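Local structure of prolyl oligopeptidase (Galerina marginata, 5N4B) at residues A[94-99]-A[414-419]; A[117-122]-A[126-131]. The protein cleaves oligopeptides on the C-terminal side of prolyl residues and acts as the macrocyclase of amanitin toxin biosynthesis. The protein carries 1 engineered substitution. All blocks are in the same frame, centred on the assembly; numbering follows the deposited sequence.

In the fold
Both contacts belong to the N-terminal beta-propeller, with their centres about 12 Å apart, and both involve its first blade. Contact 1 is buried and lies between that blade and the last one; its two segments meet only through aromatic rings. Contact 2 is partly buried and stays local, folding the loop after strand 109-113 back onto the end of helix 125-128 with valine methyls set against a proline, a phenyl ring and a carbonyl oxygen, while polar side-chain bonding is kept within the loop. The two meet directly: Trp98 of strand 96-101 packs edge-to-face with Phe121, and Trp96 touches Ala117 and Leu118. Leu118, Phe121 and Phe418 all touch Leu446 of strand 443-448, so contact 2 borders the same blade-to-blade seam.

Contact 1 of 2, residues A[94-99]-A[414-419]; sequences GHWYWF and QTHFFL
Trp96 faces His416 and Phe418 across a wide backbone gap, the CA of Trp96 standing 12.8 Å from the CA of His416 and 12.9 Å from that of Phe418, too far for the strands to pair. Side chains alone span the distance. Trp96 and His416 reach in from opposite directions, and the six-membered part of the indole does the touching: Trp96 CH2 sits over one face of the imidazole, 3.4 Å from His416 CE1. The meeting is oblique, with ring centroids 5.0 Å apart and planes inclined at 41°, so it is not a stack. The CB of His416 already points toward the tryptophan's segment, and with CG between the backbone N and the carbonyl carbon (chi1 67°) the ring presents a face to Trp96 CH2.

Strands 96-101 and 416-423 are each the second strand of a four-stranded antiparallel blade, one in the first and one in the last of seven. Each blade is built from one continuous piece of chain, and these aromatic rings pack where the circle closes, without a strand shared between the two blades.

Phe418 completes the contact from another direction. Trp96 CZ3 lies at the edge of the phenyl ring, near its plane, 3.7 Å from Phe418 CZ. Pro88 of strand 84-90 touches both Trp96 and Phe418, and Gln414 NE2 adds a hydrogen bond to Leu90 O across the same seam.

Contact 2 of 2, residues A[117-122]-A[126-131]; sequences ALPDFS and DNVGDV
In the connection between strands 109-113 and 129-133, the third and fourth strands of the first propeller blade, Val128 at the end of helix 125-128 packs against Pro119, Asp120 and Phe121 of the preceding loop. The CA atoms of Pro119 and Val128 are 6.2 Å apart, and their side chains meet at an oblique angle. Val128 CG2, placed between its backbone N and carbonyl carbon, lies 3.7 Å from Pro119 CB and also reaches Phe121 CD1, at 4.2 Å. The other methyl, Val128 CG1, rests 3.6 Å from the carbonyl O of Asp120.

Within the loop, Pro119 CB sits over the centre of one face of the Phe121 ring, 3.7 Å above its plane, so proline and phenyl form a small apolar surface beside the valine. An Asx turn shapes the following bend: Asp120 OD1 accepts from Ser122 N (3.1 Å) and from Ser122 OG (2.7 Å). Both donors approach from the same face of the carboxylate, and the N-H bond is bent, at 141°.

Contacts across to Val128 are thus non-directional and depend on shape, whereas the two bonds to Asp120 OD1 would be expected to limit the freedom of the bend just after Pro119.

Contact 1 of 2, residues A[94-99]-A[414-419]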
ATOM      1  N   GLY A  94     -26.003   3.400 -17.849  1.00 15.40           N
ATOM      2  CA  GLY A  94     -26.550   4.655 -17.420  1.00 14.53           C
ATOM      3  C   GLY A  94     -26.613   4.816 -15.926  1.00 15.46           C
ATOM      4  O   GLY A  94     -27.029   5.888 -15.460  1.00 14.97           O
ATOM      5  N   HIS A  95     -26.244   3.788 -15.156  1.00 14.01           N
ATOM      6  CA  HIS A  95     -26.343   3.880 -13.707  1.00 11.37           C
ATOM      7  C   HIS A  95     -24.964   4.098 -13.095  1.00 12.38           C
ATOM      8  O   HIS A  95     -23.939   3.811 -13.696  1.00 12.18           O
ATOM      9  CB  HIS A  95     -27.006   2.603 -13.163  1.00 13.25           C
ATOM     10  CG  HIS A  95     -28.471   2.526 -13.476  1.00 13.23           C
ATOM     11  ND1 HIS A  95     -29.444   2.757 -12.537  1.00 16.47           N
ATOM     12  CD2 HIS A  95     -29.117   2.362 -14.660  1.00 15.73           C
ATOM     13  CE1 HIS A  95     -30.640   2.657 -13.111  1.00 16.72           C
ATOM     14  NE2 HIS A  95     -30.469   2.440 -14.399  1.00 16.28           N
ATOM     15  N   TRP A  96     -24.996   4.631 -11.887  1.00 11.83           N
ATOM     16  CA  TRP A  96     -23.814   4.981 -11.131  1.00 10.12           C
ATOM     17  C   TRP A  96     -23.620   3.999  -9.985  1.00  9.89           C
ATOM     18  O   TRP A  96     -24.577   3.621  -9.294  1.00 11.66           O
ATOM     19  CB  TRP A  96     -24.005   6.403 -10.586  1.00 10.94           C
ATOM     20  CG  TRP A  96     -24.074   7.474 -11.585  1.00 10.51           C
ATOM     21  CD1 TRP A  96     -25.161   7.842 -12.278  1.00 12.29           C
ATOM     22  CD2 TRP A  96     -23.025   8.329 -11.979  1.00 10.94           C
ATOM     23  NE1 TRP A  96     -24.855   8.909 -13.105  1.00 14.01           N
ATOM     24  CE2 TRP A  96     -23.538   9.219 -12.924  1.00 12.29           C
ATOM     25  CE3 TRP A  96     -21.678   8.431 -11.637  1.00 11.06           C
ATOM     26  CZ2 TRP A  96     -22.757  10.214 -13.507  1.00 12.30           C
ATOM     27  CZ3 TRP A  96     -20.905   9.413 -12.244  1.00 11.60           C
ATOM     28  CH2 TRP A  96     -21.456  10.293 -13.143  1.00 13.76           C
ATOM     29  N   TYR A  97     -22.374   3.615  -9.762  1.00  8.77           N
ATOM     30  CA  TYR A  97     -22.035   2.596  -8.773  1.00  9.36           C
ATOM     31  C   TYR A  97     -20.947   3.133  -7.853  1.00  8.88           C
ATOM     32  O   TYR A  97     -19.998   3.775  -8.309  1.00  9.59           O
ATOM     33  CB  TYR A  97     -21.528   1.342  -9.481  1.00 10.61           C
ATOM     34  CG  TYR A  97     -22.523   0.635 -10.338  1.00  9.89           C
ATOM     35  CD1 TYR A  97     -22.973   1.196 -11.551  1.00 11.33           C
ATOM     36  CD2 TYR A  97     -23.034  -0.589  -9.952  1.00 11.00           C
ATOM     37  CE1 TYR A  97     -23.897   0.513 -12.357  1.00 12.96           C
ATOM     38  CE2 TYR A  97     -23.933  -1.275 -10.761  1.00 13.58           C
ATOM     39  CZ  TYR A  97     -24.354  -0.696 -11.960  1.00 12.52           C
ATOM     40  OH  TYR A  97     -25.252  -1.392 -12.760  1.00 17.37           O
ATOM     41  N   TRP A  98     -21.052   2.848  -6.564  1.00  8.74           N
ATOM     42  CA  TRP A  98     -20.097   3.370  -5.607  1.00  7.77           C
ATOM     43  C   TRP A  98     -20.077   2.455  -4.388  1.00  7.30           C
ATOM     44  O   TRP A  98     -21.055   1.755  -4.088  1.00  8.98           O
ATOM     45  CB  TRP A  98     -20.453   4.817  -5.174  1.00  7.62           C
ATOM     46  CG  TRP A  98     -21.694   4.938  -4.378  1.00  8.14           C
ATOM     47  CD1 TRP A  98     -21.786   5.005  -3.007  1.00  9.41           C
ATOM     48  CD2 TRP A  98     -23.044   4.989  -4.870  1.00  8.12           C
ATOM     49  NE1 TRP A  98     -23.117   5.069  -2.626  1.00 10.43           N
ATOM     50  CE2 TRP A  98     -23.902   5.060  -3.746  1.00 11.09           C
ATOM     51  CE3 TRP A  98     -23.607   4.958  -6.133  1.00 10.60           C
ATOM     52  CZ2 TRP A  98     -25.290   5.156  -3.867  1.00 12.32           C
ATOM     53  CZ3 TRP A  98     -24.989   5.050  -6.243  1.00 11.21           C
ATOM     54  CH2 TRP A  98     -25.800   5.119  -5.125  1.00 11.26           C
ATOM     55  N   PHE A  99     -18.973   2.498  -3.652  1.00  7.18           N
ATOM     56  CA  PHE A  99     -18.868   1.754  -2.391  1.00  7.41           C
ATOM     57  C   PHE A  99     -19.339   2.605  -1.226  1.00  8.15           C
ATOM     58  O   PHE A  99     -19.123   3.813  -1.171  1.00  8.20           O
ATOM     59  CB  PHE A  99     -17.421   1.288  -2.134  1.00  7.15           C
ATOM     60  CG  PHE A  99     -17.002   0.172  -3.020  1.00  7.73           C
ATOM     61  CD1 PHE A  99     -17.315  -1.135  -2.696  1.00 10.77           C
ATOM     62  CD2 PHE A  99     -16.288   0.438  -4.168  1.00 11.02           C
ATOM     63  CE1 PHE A  99     -16.926  -2.168  -3.520  1.00 11.66           C
ATOM     64  CE2 PHE A  99     -15.873  -0.605  -4.974  1.00 13.93           C
ATOM     65  CZ  PHE A  99     -16.202  -1.907  -4.639  1.00 11.20           C
ATOM     66  N   GLN A 414     -16.144   9.910 -21.207  1.00 17.22           N
ATOM     67  CA  GLN A 414     -17.199  10.628 -20.541  1.00 17.08           C
ATOM     68  C   GLN A 414     -16.872  12.101 -20.390  1.00 19.51           C
ATOM     69  O   GLN A 414     -15.711  12.519 -20.500  1.00 19.10           O
ATOM     70  CB  GLN A 414     -17.484   9.972 -19.172  1.00 17.09           C
ATOM     71  CG  GLN A 414     -18.002   8.580 -19.328  1.00 16.90           C
ATOM     72  CD  GLN A 414     -18.238   7.849 -18.024  1.00 17.42           C
ATOM     73  OE1 GLN A 414     -17.683   8.143 -16.997  1.00 15.66           O
ATOM     74  NE2 GLN A 414     -19.060   6.809 -18.110  1.00 16.44           N
ATOM     75  N   THR A 415     -17.908  12.890 -20.111  1.00 17.26           N
ATOM     76  CA  THR A 415     -17.786  14.334 -20.031  1.00 16.94           C
ATOM     77  C   THR A 415     -17.550  14.864 -18.630  1.00 17.62           C
ATOM     78  O   THR A 415     -17.762  16.053 -18.397  1.00 20.32           O
ATOM     79  CB  THR A 415     -19.032  15.008 -20.581  1.00 22.23           C
ATOM     80  OG1 THR A 415     -20.176  14.543 -19.844  1.00 22.09           O
ATOM     81  CG2 THR A 415     -19.177  14.698 -22.100  1.00 23.22           C
ATOM     82  N   HIS A 416     -17.132  14.012 -17.701  1.00 14.83           N
ATOM     83  CA  HIS A 416     -16.833  14.409 -16.324  1.00 14.19           C
ATOM     84  C   HIS A 416     -15.618  13.619 -15.860  1.00 13.31           C
ATOM     85  O   HIS A 416     -15.228  12.615 -16.423  1.00 14.64           O
ATOM     86  CB  HIS A 416     -18.015  14.148 -15.359  1.00 16.38           C
ATOM     87  CG  HIS A 416     -18.295  12.712 -15.158  1.00 15.29           C
ATOM     88  ND1 HIS A 416     -19.134  11.986 -15.991  1.00 17.98           N
ATOM     89  CD2 HIS A 416     -17.779  11.830 -14.274  1.00 17.20           C
ATOM     90  CE1 HIS A 416     -19.121  10.725 -15.598  1.00 16.81           C
ATOM     91  NE2 HIS A 416     -18.303  10.604 -14.569  1.00 17.68           N
ATOM     92  N   PHE A 417     -15.044  14.091 -14.763  1.00 13.13           N
ATOM     93  CA  PHE A 417     -14.121  13.310 -13.967  1.00 13.46           C
ATOM     94  C   PHE A 417     -14.320  13.666 -12.501  1.00 10.93           C
ATOM     95  O   PHE A 417     -14.924  14.691 -12.162  1.00 13.43           O
ATOM     96  CB  PHE A 417     -12.658  13.481 -14.390  1.00 12.91           C
ATOM     97  CG  PHE A 417     -12.105  14.887 -14.302  1.00 12.54           C
ATOM     98  CD1 PHE A 417     -11.508  15.321 -13.149  1.00 11.35           C
ATOM     99  CD2 PHE A 417     -12.150  15.735 -15.411  1.00 14.08           C
ATOM    100  CE1 PHE A 417     -10.973  16.633 -13.104  1.00 13.79           C
ATOM    101  CE2 PHE A 417     -11.627  17.013 -15.355  1.00 13.82           C
ATOM    102  CZ  PHE A 417     -11.049  17.450 -14.200  1.00 14.01           C
ATOM    103  N   PHE A 418     -13.772  12.815 -11.625  1.00 10.76           N
ATOM    104  CA  PHE A 418     -13.763  13.061 -10.203  1.00 10.30           C
ATOM    105  C   PHE A 418     -12.342  13.137  -9.666  1.00  9.76           C
ATOM    106  O   PHE A 418     -11.377  12.611 -10.231  1.00 11.02           O
ATOM    107  CB  PHE A 418     -14.471  11.933  -9.412  1.00 12.65           C
ATOM    108  CG  PHE A 418     -15.887  11.783  -9.758  1.00 11.47           C
ATOM    109  CD1 PHE A 418     -16.833  12.678  -9.266  1.00 13.44           C
ATOM    110  CD2 PHE A 418     -16.303  10.772 -10.612  1.00 14.58           C
ATOM    111  CE1 PHE A 418     -18.151  12.566  -9.638  1.00 13.86           C
ATOM    112  CE2 PHE A 418     -17.668  10.667 -10.952  1.00 16.03           C
ATOM    113  CZ  PHE A 418     -18.538  11.571 -10.489  1.00 16.13           C
ATOM    114  N   LEU A 419     -12.236  13.844  -8.539  1.00 11.48           N
ATOM    115  CA  LEU A 419     -11.038  13.861  -7.705  1.00 10.20           C
ATOM    116  C   LEU A 419     -11.405  13.364  -6.321  1.00 10.60           C
ATOM    117  O   LEU A 419     -12.426  13.792  -5.748  1.00 12.73           O
ATOM    118  CB  LEU A 419     -10.431  15.249  -7.578  1.00 12.99           C
ATOM    119  CG  LEU A 419     -10.130  15.987  -8.856  1.00 11.65           C
ATOM    120  CD1 LEU A 419      -9.713  17.445  -8.518  1.00 14.77           C
ATOM    121  CD2 LEU A 419      -9.095  15.299  -9.649  1.00 12.89           C
TER

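Contact 2 of 2, residues A[117-122]-A[126-131]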
ATOM      1  N   ALA A 117     -29.124   8.411 -13.342  1.00 18.22           N
ATOM      2  CA  ALA A 117     -28.789   9.823 -13.187  1.00 21.78           C
ATOM      3  C   ALA A 117     -27.870   9.950 -11.982  1.00 18.79           C
ATOM      4  O   ALA A 117     -27.927   9.130 -11.070  1.00 18.93           O
ATOM      5  CB  ALA A 117     -30.061  10.646 -12.924  1.00 23.35           C
ATOM      6  N   LEU A 118     -27.031  10.979 -11.980  1.00 18.28           N
ATOM      7  CA  LEU A 118     -26.117  11.154 -10.847  1.00 14.73           C
ATOM      8  C   LEU A 118     -26.921  11.460  -9.589  1.00 15.87           C
ATOM      9  O   LEU A 118     -27.658  12.457  -9.566  1.00 20.16           O
ATOM     10  CB  LEU A 118     -25.127  12.260 -11.137  1.00 18.05           C
ATOM     11  CG  LEU A 118     -24.090  12.570 -10.067  1.00 14.20           C
ATOM     12  CD1 LEU A 118     -23.135  11.467  -9.851  1.00 15.31           C
ATOM     13  CD2 LEU A 118     -23.352  13.825 -10.531  1.00 19.21           C
ATOM     14  N   PRO A 119     -26.805  10.670  -8.526  1.00 16.84           N
ATOM     15  CA  PRO A 119     -27.591  10.951  -7.326  1.00 19.03           C
ATOM     16  C   PRO A 119     -27.248  12.274  -6.664  1.00 18.15           C
ATOM     17  O   PRO A 119     -26.133  12.793  -6.777  1.00 17.93           O
ATOM     18  CB  PRO A 119     -27.224   9.775  -6.400  1.00 17.64           C
ATOM     19  CG  PRO A 119     -26.859   8.746  -7.261  1.00 16.19           C
ATOM     20  CD  PRO A 119     -26.139   9.375  -8.420  1.00 16.57           C
ATOM     21  N   ASP A 120     -28.244  12.799  -5.958  1.00 20.80           N
ATOM     22  CA  ASP A 120     -28.072  13.808  -4.920  1.00 21.53           C
ATOM     23  C   ASP A 120     -27.763  13.040  -3.646  1.00 22.90           C
ATOM     24  O   ASP A 120     -28.661  12.551  -2.955  1.00 21.80           O
ATOM     25  CB  ASP A 120     -29.326  14.657  -4.765  1.00 24.26           C
ATOM     26  CG  ASP A 120     -29.218  15.641  -3.633  1.00 32.51           C
ATOM     27  OD1 ASP A 120     -28.154  15.683  -2.969  1.00 26.88           O
ATOM     28  OD2 ASP A 120     -30.206  16.399  -3.424  1.00 33.30           O
ATOM     29  N   PHE A 121     -26.470  12.900  -3.344  1.00 19.80           N
ATOM     30  CA  PHE A 121     -26.051  12.057  -2.237  1.00 19.22           C
ATOM     31  C   PHE A 121     -26.426  12.611  -0.870  1.00 22.69           C
ATOM     32  O   PHE A 121     -26.395  11.843   0.115  1.00 23.25           O
ATOM     33  CB  PHE A 121     -24.560  11.712  -2.327  1.00 17.96           C
ATOM     34  CG  PHE A 121     -24.231  10.825  -3.453  1.00 15.35           C
ATOM     35  CD1 PHE A 121     -24.409   9.462  -3.364  1.00 15.32           C
ATOM     36  CD2 PHE A 121     -23.721  11.344  -4.628  1.00 16.35           C
ATOM     37  CE1 PHE A 121     -24.084   8.652  -4.389  1.00 14.53           C
ATOM     38  CE2 PHE A 121     -23.405  10.543  -5.708  1.00 16.50           C
ATOM     39  CZ  PHE A 121     -23.583   9.168  -5.593  1.00 15.87           C
ATOM     40  N   SER A 122     -26.843  13.875  -0.799  1.00 21.92           N
ATOM     41  CA  SER A 122     -27.359  14.405   0.464  1.00 24.24           C
ATOM     42  C   SER A 122     -28.611  13.678   0.913  1.00 24.46           C
ATOM     43  O   SER A 122     -28.966  13.767   2.094  1.00 27.87           O
ATOM     44  CB  SER A 122     -27.628  15.922   0.381  1.00 31.81           C
ATOM     45  OG  SER A 122     -28.773  16.255  -0.408  1.00 27.78           O
ATOM     46  N   ASP A 126     -28.751   4.824   0.968  1.00 21.11           N
ATOM     47  CA  ASP A 126     -29.853   3.863   0.848  1.00 24.12           C
ATOM     48  C   ASP A 126     -31.110   4.445   0.240  1.00 23.96           C
ATOM     49  O   ASP A 126     -31.992   3.693  -0.175  1.00 30.18           O
ATOM     50  CB  ASP A 126     -30.205   3.283   2.202  1.00 29.64           C
ATOM     51  CG  ASP A 126     -29.262   2.219   2.593  1.00 31.86           C
ATOM     52  OD1 ASP A 126     -29.114   1.245   1.810  1.00 25.95           O
ATOM     53  OD2 ASP A 126     -28.659   2.355   3.670  1.00 35.20           O
ATOM     54  N   ASN A 127     -31.231   5.741   0.206  1.00 23.56           N
ATOM     55  CA  ASN A 127     -32.351   6.361  -0.464  1.00 26.30           C
ATOM     56  C   ASN A 127     -32.117   6.582  -1.937  1.00 25.73           C
ATOM     57  O   ASN A 127     -33.091   6.750  -2.678  1.00 28.82           O
ATOM     58  CB  ASN A 127     -32.662   7.689   0.198  1.00 26.90           C
ATOM     59  CG  ASN A 127     -33.296   7.512   1.576  1.00 33.55           C
ATOM     60  OD1 ASN A 127     -34.126   6.632   1.771  1.00 33.34           O
ATOM     61  ND2 ASN A 127     -32.870   8.320   2.534  1.00 36.99           N
ATOM     62  N   VAL A 128     -30.856   6.617  -2.391  1.00 20.87           N
ATOM     63  CA  VAL A 128     -30.565   6.858  -3.799  1.00 18.93           C
ATOM     64  C   VAL A 128     -29.993   5.632  -4.508  1.00 19.11           C
ATOM     65  O   VAL A 128     -29.832   5.656  -5.745  1.00 19.24           O
ATOM     66  CB  VAL A 128     -29.629   8.064  -4.013  1.00 19.87           C
ATOM     67  CG1 VAL A 128     -30.211   9.375  -3.437  1.00 23.45           C
ATOM     68  CG2 VAL A 128     -28.246   7.788  -3.444  1.00 18.94           C
ATOM     69  N   GLY A 129     -29.689   4.562  -3.770  1.00 18.08           N
ATOM     70  CA  GLY A 129     -29.094   3.365  -4.338  1.00 16.62           C
ATOM     71  C   GLY A 129     -29.583   2.112  -3.663  1.00 15.89           C
ATOM     72  O   GLY A 129     -30.242   2.162  -2.612  1.00 20.54           O
ATOM     73  N   ASP A 130     -29.372   1.006  -4.351  1.00 17.35           N
ATOM     74  CA  ASP A 130     -29.649  -0.323  -3.822  1.00 19.77           C
ATOM     75  C   ASP A 130     -28.341  -1.113  -3.838  1.00 18.13           C
ATOM     76  O   ASP A 130     -27.411  -0.819  -4.599  1.00 16.09           O
ATOM     77  CB  ASP A 130     -30.646  -1.131  -4.704  1.00 25.72           C
ATOM     78  CG  ASP A 130     -31.940  -0.380  -5.071  1.00 33.10           C
ATOM     79  OD1 ASP A 130     -32.603   0.058  -4.148  1.00 33.94           O
ATOM     80  OD2 ASP A 130     -32.250  -0.247  -6.293  1.00 42.49           O
ATOM     81  N   VAL A 131     -28.236  -2.148  -3.012  1.00 16.82           N
ATOM     82  CA  VAL A 131     -27.064  -3.011  -3.025  1.00 14.05           C
ATOM     83  C   VAL A 131     -26.962  -3.687  -4.371  1.00 14.49           C
ATOM     84  O   VAL A 131     -27.929  -4.282  -4.864  1.00 18.69           O
ATOM     85  CB  VAL A 131     -27.141  -4.044  -1.887  1.00 16.47           C
ATOM     86  CG1 VAL A 131     -26.041  -5.083  -2.005  1.00 15.28           C
ATOM     87  CG2 VAL A 131     -27.144  -3.367  -0.522  1.00 20.06           C
TER